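Long-range contact in cellobiose 2-epimerase (Ruminococcus albus, PDB 3VW5), which catalyses the reversible epimerization of cellobiose, an unmodified sugar, to 4-O-beta-D-glucosyl-D-mannose: residues L168-I182 against L224-I238. The protein carries 2 engineered substitutions. Sequence-based numbering, arbitrary orientation.
Sequences LSENGLKADKTMNAI and LKVFFDTAFNLVGDI
Lys177 and Phe228 face each other as an antiparallel hydrogen-bonded pair where a short edge strand meets the strand running up to Phe228, just before helix 179-196 of the (alpha/alpha)6 barrel begins. Strand 177-178 is an outer strand of a three-stranded antiparallel sheet with 223-228 in its middle, so the contact ties the start of the helix and the 168-175 loop to that sheet. Lys177 N donates to Phe228 O at 3.1 Å, and Phe228 N returns a bond to Lys177 O. Asp176 lies opposite Phe228 as well, which makes a classic beta bulge. Beyond the two bridged pairs, one more backbone bond follows at the first residue of the helix, where Met179 N donates to Val226 O at 2.9 Å.

The two sheet faces are packed differently. On that of Lys177 and Phe228, the lysine chain crosses the Phe232 ring at about a right angle; its CD sits over one face, 4.0 Å from the centroid, in a CH-pi contact. Ile182 CD1 meets the same ring at its edge, and Tyr150 adds an edge-to-face partner. The lysine runs extended as far as CE and bends only at chi4 (137°), which turns NZ to the Thr230 carbonyl O for a weak bond; Tyr150 O is a second weak acceptor.

On the face of Thr178 and Phe227, the Phe227 ring lies among residues of the 168-175 loop. Leu168 O comes to its edge, 3.3 Å from CE1, while Val226 CG1, from its own segment, covers one face. Leu173 crosses the ring at about a right angle, and Leu173 CD2 meets Ile238 CD1 tip to tip at 3.7 Å. Thr178, the N-cap of helix 179-196, holds OG1 between its backbone N and carbonyl carbon (chi1 80°), from where OG1 accepts from Ala181 N at 3.0 Å.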
loop_
_atom_site.group_PDB
_atom_site.type_symbol
_atom_site.label_atom_id
_atom_site.label_comp_id
_atom_site.label_asym_id
_atom_site.label_seq_id
_atom_site.Cartn_x
_atom_site.Cartn_y
_atom_site.Cartn_z
ATOM N N LEU A 168 -4.802 -1.808 -12.800
ATOM C CA LEU A 168 -5.485 -1.004 -11.791
ATOM C C LEU A 168 -7.005 -0.973 -12.031
ATOM O O LEU A 168 -7.769 -0.596 -11.135
ATOM C CB LEU A 168 -4.909 0.420 -11.722
ATOM C CG LEU A 168 -3.528 0.607 -11.067
ATOM C CD1 LEU A 168 -3.379 2.044 -10.522
ATOM C CD2 LEU A 168 -3.247 -0.433 -9.975
ATOM N N SER A 169 -7.434 -1.383 -13.225
ATOM C CA SER A 169 -8.857 -1.428 -13.539
ATOM C C SER A 169 -9.562 -2.509 -12.720
ATOM O O SER A 169 -8.930 -3.479 -12.287
ATOM C CB SER A 169 -9.093 -1.644 -15.038
ATOM O OG SER A 169 -9.630 -2.941 -15.300
ATOM N N GLU A 170 -10.871 -2.340 -12.522
ATOM C CA GLU A 170 -11.640 -3.210 -11.631
ATOM C C GLU A 170 -12.640 -4.069 -12.381
ATOM O O GLU A 170 -12.614 -5.304 -12.258
ATOM C CB GLU A 170 -12.365 -2.393 -10.564
ATOM C CG GLU A 170 -11.871 -2.661 -9.151
ATOM C CD GLU A 170 -12.936 -3.302 -8.277
ATOM O OE1 GLU A 170 -14.155 -3.087 -8.550
ATOM O OE2 GLU A 170 -12.559 -4.042 -7.330
ATOM N N ASN A 171 -13.528 -3.430 -13.146
ATOM C CA ASN A 171 -14.419 -4.199 -14.021
ATOM C C ASN A 171 -13.813 -4.323 -15.415
ATOM O O ASN A 171 -12.726 -4.902 -15.586
ATOM C CB ASN A 171 -15.825 -3.587 -14.092
ATOM C CG ASN A 171 -16.582 -3.711 -12.776
ATOM O OD1 ASN A 171 -16.267 -4.565 -11.934
ATOM N ND2 ASN A 171 -17.586 -2.856 -12.591
ATOM N N GLY A 172 -14.515 -3.781 -16.407
ATOM C CA GLY A 172 -13.961 -3.664 -17.746
ATOM C C GLY A 172 -13.450 -2.253 -18.005
ATOM O O GLY A 172 -13.243 -1.847 -19.162
ATOM N N LEU A 173 -13.222 -1.526 -16.906
ATOM C CA LEU A 173 -13.082 -0.062 -16.907
ATOM C C LEU A 173 -11.800 0.495 -17.551
ATOM O O LEU A 173 -11.860 1.267 -18.508
ATOM C CB LEU A 173 -13.253 0.476 -15.471
ATOM C CG LEU A 173 -14.636 1.010 -15.064
ATOM C CD1 LEU A 173 -15.725 0.289 -15.812
ATOM C CD2 LEU A 173 -14.867 0.899 -13.549
ATOM N N LYS A 174 -10.647 0.122 -17.006
ATOM C CA LYS A 174 -9.360 0.542 -17.573
ATOM C C LYS A 174 -9.235 2.069 -17.827
ATOM O O LYS A 174 -8.581 2.510 -18.791
ATOM C CB LYS A 174 -9.050 -0.276 -18.841
ATOM C CG LYS A 174 -9.118 -1.783 -18.597
ATOM C CD LYS A 174 -8.505 -2.596 -19.739
ATOM C CE LYS A 174 -9.518 -2.948 -20.840
ATOM N NZ LYS A 174 -10.008 -1.731 -21.568
ATOM N N ALA A 175 -9.854 2.857 -16.947
ATOM C CA ALA A 175 -9.735 4.310 -16.981
ATOM C C ALA A 175 -8.286 4.753 -17.117
ATOM O O ALA A 175 -7.369 4.014 -16.790
ATOM C CB ALA A 175 -10.337 4.908 -15.728
ATOM N N ASP A 176 -8.084 5.968 -17.597
ATOM C CA ASP A 176 -6.746 6.500 -17.796
ATOM C C ASP A 176 -6.120 6.909 -16.473
ATOM O O ASP A 176 -4.958 6.615 -16.211
ATOM C CB ASP A 176 -6.793 7.702 -18.739
ATOM C CG ASP A 176 -7.206 7.315 -20.153
ATOM O OD1 ASP A 176 -8.443 7.278 -20.433
ATOM O OD2 ASP A 176 -6.294 7.048 -20.986
ATOM N N LYS A 177 -6.886 7.605 -15.643
ATOM C CA LYS A 177 -6.367 8.076 -14.373
ATOM C C LYS A 177 -7.100 7.426 -13.199
ATOM O O LYS A 177 -8.285 7.141 -13.298
ATOM C CB LYS A 177 -6.457 9.600 -14.324
ATOM C CG LYS A 177 -5.596 10.282 -15.382
ATOM C CD LYS A 177 -5.832 11.789 -15.422
ATOM C CE LYS A 177 -4.842 12.478 -16.375
ATOM N NZ LYS A 177 -5.477 13.516 -17.248
ATOM N N THR A 178 -6.398 7.184 -12.094
ATOM C CA THR A 178 -6.996 6.510 -10.934
ATOM C C THR A 178 -6.632 7.209 -9.629
ATOM O O THR A 178 -5.564 7.810 -9.535
ATOM C CB THR A 178 -6.517 5.050 -10.822
ATOM O OG1 THR A 178 -5.216 5.016 -10.218
ATOM C CG2 THR A 178 -6.464 4.396 -12.185
ATOM N N MET A 179 -7.501 7.130 -8.622
ATOM C CA MET A 179 -7.156 7.706 -7.322
ATOM C C MET A 179 -6.025 6.891 -6.710
ATOM O O MET A 179 -5.178 7.428 -6.003
ATOM C CB MET A 179 -8.351 7.788 -6.361
ATOM C CG MET A 179 -8.836 6.449 -5.797
ATOM S SD MET A 179 -8.193 6.094 -4.141
ATOM C CE MET A 179 -8.046 7.767 -3.559
ATOM N N ASN A 180 -6.019 5.598 -7.019
ATOM C CA ASN A 180 -5.028 4.667 -6.528
ATOM C C ASN A 180 -3.616 5.172 -6.741
ATOM O O ASN A 180 -2.802 5.179 -5.823
ATOM C CB ASN A 180 -5.183 3.352 -7.268
ATOM C CG ASN A 180 -5.049 2.159 -6.365
ATOM O OD1 ASN A 180 -3.967 1.858 -5.867
ATOM N ND2 ASN A 180 -6.157 1.455 -6.156
ATOM N N ALA A 181 -3.322 5.587 -7.966
ATOM C CA ALA A 181 -1.992 6.079 -8.293
ATOM C C ALA A 181 -1.657 7.359 -7.530
ATOM O O ALA A 181 -0.542 7.516 -7.033
ATOM C CB ALA A 181 -1.862 6.303 -9.788
ATOM N N ILE A 182 -2.607 8.282 -7.443
ATOM C CA ILE A 182 -2.324 9.547 -6.770
ATOM C C ILE A 182 -1.950 9.257 -5.316
ATOM O O ILE A 182 -0.922 9.717 -4.813
ATOM C CB ILE A 182 -3.502 10.554 -6.891
ATOM C CG1 ILE A 182 -3.762 10.907 -8.355
ATOM C CG2 ILE A 182 -3.225 11.826 -6.110
ATOM C CD1 ILE A 182 -4.974 11.799 -8.557
ATOM N N LEU A 224 -14.407 9.096 -1.844
ATOM C CA LEU A 224 -13.369 9.350 -2.829
ATOM C C LEU A 224 -13.770 8.712 -4.137
ATOM O O LEU A 224 -14.180 7.545 -4.159
ATOM C CB LEU A 224 -12.051 8.728 -2.384
ATOM C CG LEU A 224 -11.495 9.241 -1.062
ATOM C CD1 LEU A 224 -10.206 8.518 -0.733
ATOM C CD2 LEU A 224 -11.276 10.740 -1.150
ATOM N N LYS A 225 -13.660 9.455 -5.231
ATOM C CA LYS A 225 -13.880 8.855 -6.538
ATOM C C LYS A 225 -12.701 7.926 -6.854
ATOM O O LYS A 225 -11.598 8.110 -6.327
ATOM C CB LYS A 225 -14.036 9.933 -7.601
ATOM C CG LYS A 225 -15.233 10.834 -7.394
ATOM C CD LYS A 225 -15.164 12.035 -8.328
ATOM C CE LYS A 225 -15.926 13.233 -7.773
ATOM N NZ LYS A 225 -15.249 13.877 -6.601
ATOM N N VAL A 226 -12.917 6.941 -7.721
ATOM C CA VAL A 226 -11.899 5.913 -7.947
ATOM C C VAL A 226 -11.248 5.983 -9.332
ATOM O O VAL A 226 -10.029 5.968 -9.440
ATOM C CB VAL A 226 -12.454 4.486 -7.691
ATOM C CG1 VAL A 226 -11.384 3.435 -7.933
ATOM C CG2 VAL A 226 -13.019 4.374 -6.278
ATOM N N PHE A 227 -12.064 6.046 -10.380
ATOM C CA PHE A 227 -11.587 5.990 -11.768
ATOM C C PHE A 227 -11.973 7.235 -12.578
ATOM O O PHE A 227 -13.075 7.778 -12.429
ATOM C CB PHE A 227 -12.101 4.732 -12.478
ATOM C CG PHE A 227 -11.636 3.449 -11.856
ATOM C CD1 PHE A 227 -10.287 3.102 -11.873
ATOM C CD2 PHE A 227 -12.537 2.579 -11.258
ATOM C CE1 PHE A 227 -9.844 1.914 -11.305
ATOM C CE2 PHE A 227 -12.102 1.387 -10.688
ATOM C CZ PHE A 227 -10.750 1.053 -10.712
ATOM N N PHE A 228 -11.055 7.676 -13.435
ATOM C CA PHE A 228 -11.272 8.872 -14.243
ATOM C C PHE A 228 -10.778 8.693 -15.669
ATOM O O PHE A 228 -9.936 7.843 -15.947
ATOM C CB PHE A 228 -10.573 10.109 -13.654
ATOM C CG PHE A 228 -10.701 10.243 -12.172
ATOM C CD1 PHE A 228 -11.629 11.110 -11.621
ATOM C CD2 PHE A 228 -9.862 9.518 -11.320
ATOM C CE1 PHE A 228 -11.736 11.241 -10.243
ATOM C CE2 PHE A 228 -9.966 9.633 -9.963
ATOM C CZ PHE A 228 -10.898 10.500 -9.415
ATOM N N ASP A 229 -11.299 9.527 -16.564
ATOM C CA ASP A 229 -10.737 9.673 -17.903
ATOM C C ASP A 229 -9.684 10.793 -17.968
ATOM O O ASP A 229 -9.326 11.408 -16.951
ATOM C CB ASP A 229 -11.837 9.918 -18.941
ATOM C CG ASP A 229 -12.760 11.076 -18.568
ATOM O OD1 ASP A 229 -12.336 12.000 -17.827
ATOM O OD2 ASP A 229 -13.926 11.054 -19.027
ATOM N N THR A 230 -9.206 11.058 -19.180
ATOM C CA THR A 230 -8.105 11.987 -19.376
ATOM C C THR A 230 -8.516 13.413 -19.038
ATOM O O THR A 230 -7.679 14.302 -18.975
ATOM C CB THR A 230 -7.545 11.883 -20.796
ATOM O OG1 THR A 230 -8.623 11.637 -21.698
ATOM C CG2 THR A 230 -6.580 10.708 -20.899
ATOM N N ALA A 231 -9.808 13.610 -18.784
ATOM C CA ALA A 231 -10.367 14.907 -18.385
ATOM C C ALA A 231 -10.637 14.998 -16.874
ATOM O O ALA A 231 -11.242 15.962 -16.384
ATOM C CB ALA A 231 -11.649 15.172 -19.162
ATOM N N PHE A 232 -10.183 13.988 -16.139
ATOM C CA PHE A 232 -10.512 13.861 -14.722
ATOM C C PHE A 232 -12.014 13.851 -14.439
ATOM O O PHE A 232 -12.468 14.333 -13.399
ATOM C CB PHE A 232 -9.807 14.927 -13.890
ATOM C CG PHE A 232 -8.613 14.408 -13.170
ATOM C CD1 PHE A 232 -8.759 13.418 -12.215
ATOM C CD2 PHE A 232 -7.345 14.874 -13.462
ATOM C CE1 PHE A 232 -7.655 12.913 -11.545
ATOM C CE2 PHE A 232 -6.232 14.376 -12.795
ATOM C CZ PHE A 232 -6.387 13.394 -11.834
ATOM N N ASN A 233 -12.776 13.302 -15.375
ATOM C CA ASN A 233 -14.176 13.050 -15.131
ATOM C C ASN A 233 -14.393 11.603 -14.719
ATOM O O ASN A 233 -13.678 10.699 -15.154
ATOM C CB ASN A 233 -15.027 13.406 -16.354
ATOM C CG ASN A 233 -15.296 14.887 -16.470
ATOM O OD1 ASN A 233 -15.285 15.623 -15.480
ATOM N ND2 ASN A 233 -15.549 15.337 -17.690
ATOM N N LEU A 234 -15.402 11.399 -13.887
ATOM C CA LEU A 234 -15.713 10.092 -13.332
ATOM C C LEU A 234 -16.040 9.037 -14.389
ATOM O O LEU A 234 -16.759 9.296 -15.356
ATOM C CB LEU A 234 -16.874 10.239 -12.358
ATOM C CG LEU A 234 -17.148 9.195 -11.283
ATOM C CD1 LEU A 234 -15.877 8.699 -10.606
ATOM C CD2 LEU A 234 -18.068 9.863 -10.281
ATOM N N VAL A 235 -15.479 7.851 -14.189
ATOM C CA VAL A 235 -15.710 6.678 -15.023
ATOM C C VAL A 235 -16.157 5.550 -14.103
ATOM O O VAL A 235 -15.493 5.274 -13.104
ATOM C CB VAL A 235 -14.405 6.221 -15.693
ATOM C CG1 VAL A 235 -14.473 4.725 -16.033
ATOM C CG2 VAL A 235 -14.083 7.075 -16.914
ATOM N N GLY A 236 -17.271 4.902 -14.431
ATOM C CA GLY A 236 -17.868 3.924 -13.538
ATOM C C GLY A 236 -18.407 4.581 -12.278
ATOM O O GLY A 236 -18.468 5.813 -12.169
ATOM N N ASP A 237 -18.793 3.764 -11.308
ATOM C CA ASP A 237 -19.331 4.291 -10.069
ATOM C C ASP A 237 -18.931 3.384 -8.914
ATOM O O ASP A 237 -19.734 2.593 -8.418
ATOM C CB ASP A 237 -20.849 4.382 -10.171
ATOM C CG ASP A 237 -21.498 4.918 -8.899
ATOM O OD1 ASP A 237 -22.732 4.736 -8.771
ATOM O OD2 ASP A 237 -20.783 5.505 -8.044
ATOM N N ILE A 238 -17.678 3.495 -8.493
ATOM C CA ILE A 238 -17.149 2.595 -7.485
ATOM C C ILE A 238 -16.784 3.353 -6.218
ATOM O O ILE A 238 -16.154 4.408 -6.260
ATOM C CB ILE A 238 -15.952 1.798 -8.025
ATOM C CG1 ILE A 238 -16.428 0.845 -9.115
ATOM C CG2 ILE A 238 -15.279 1.009 -6.917
ATOM C CD1 ILE A 238 -15.315 0.336 -9.961
#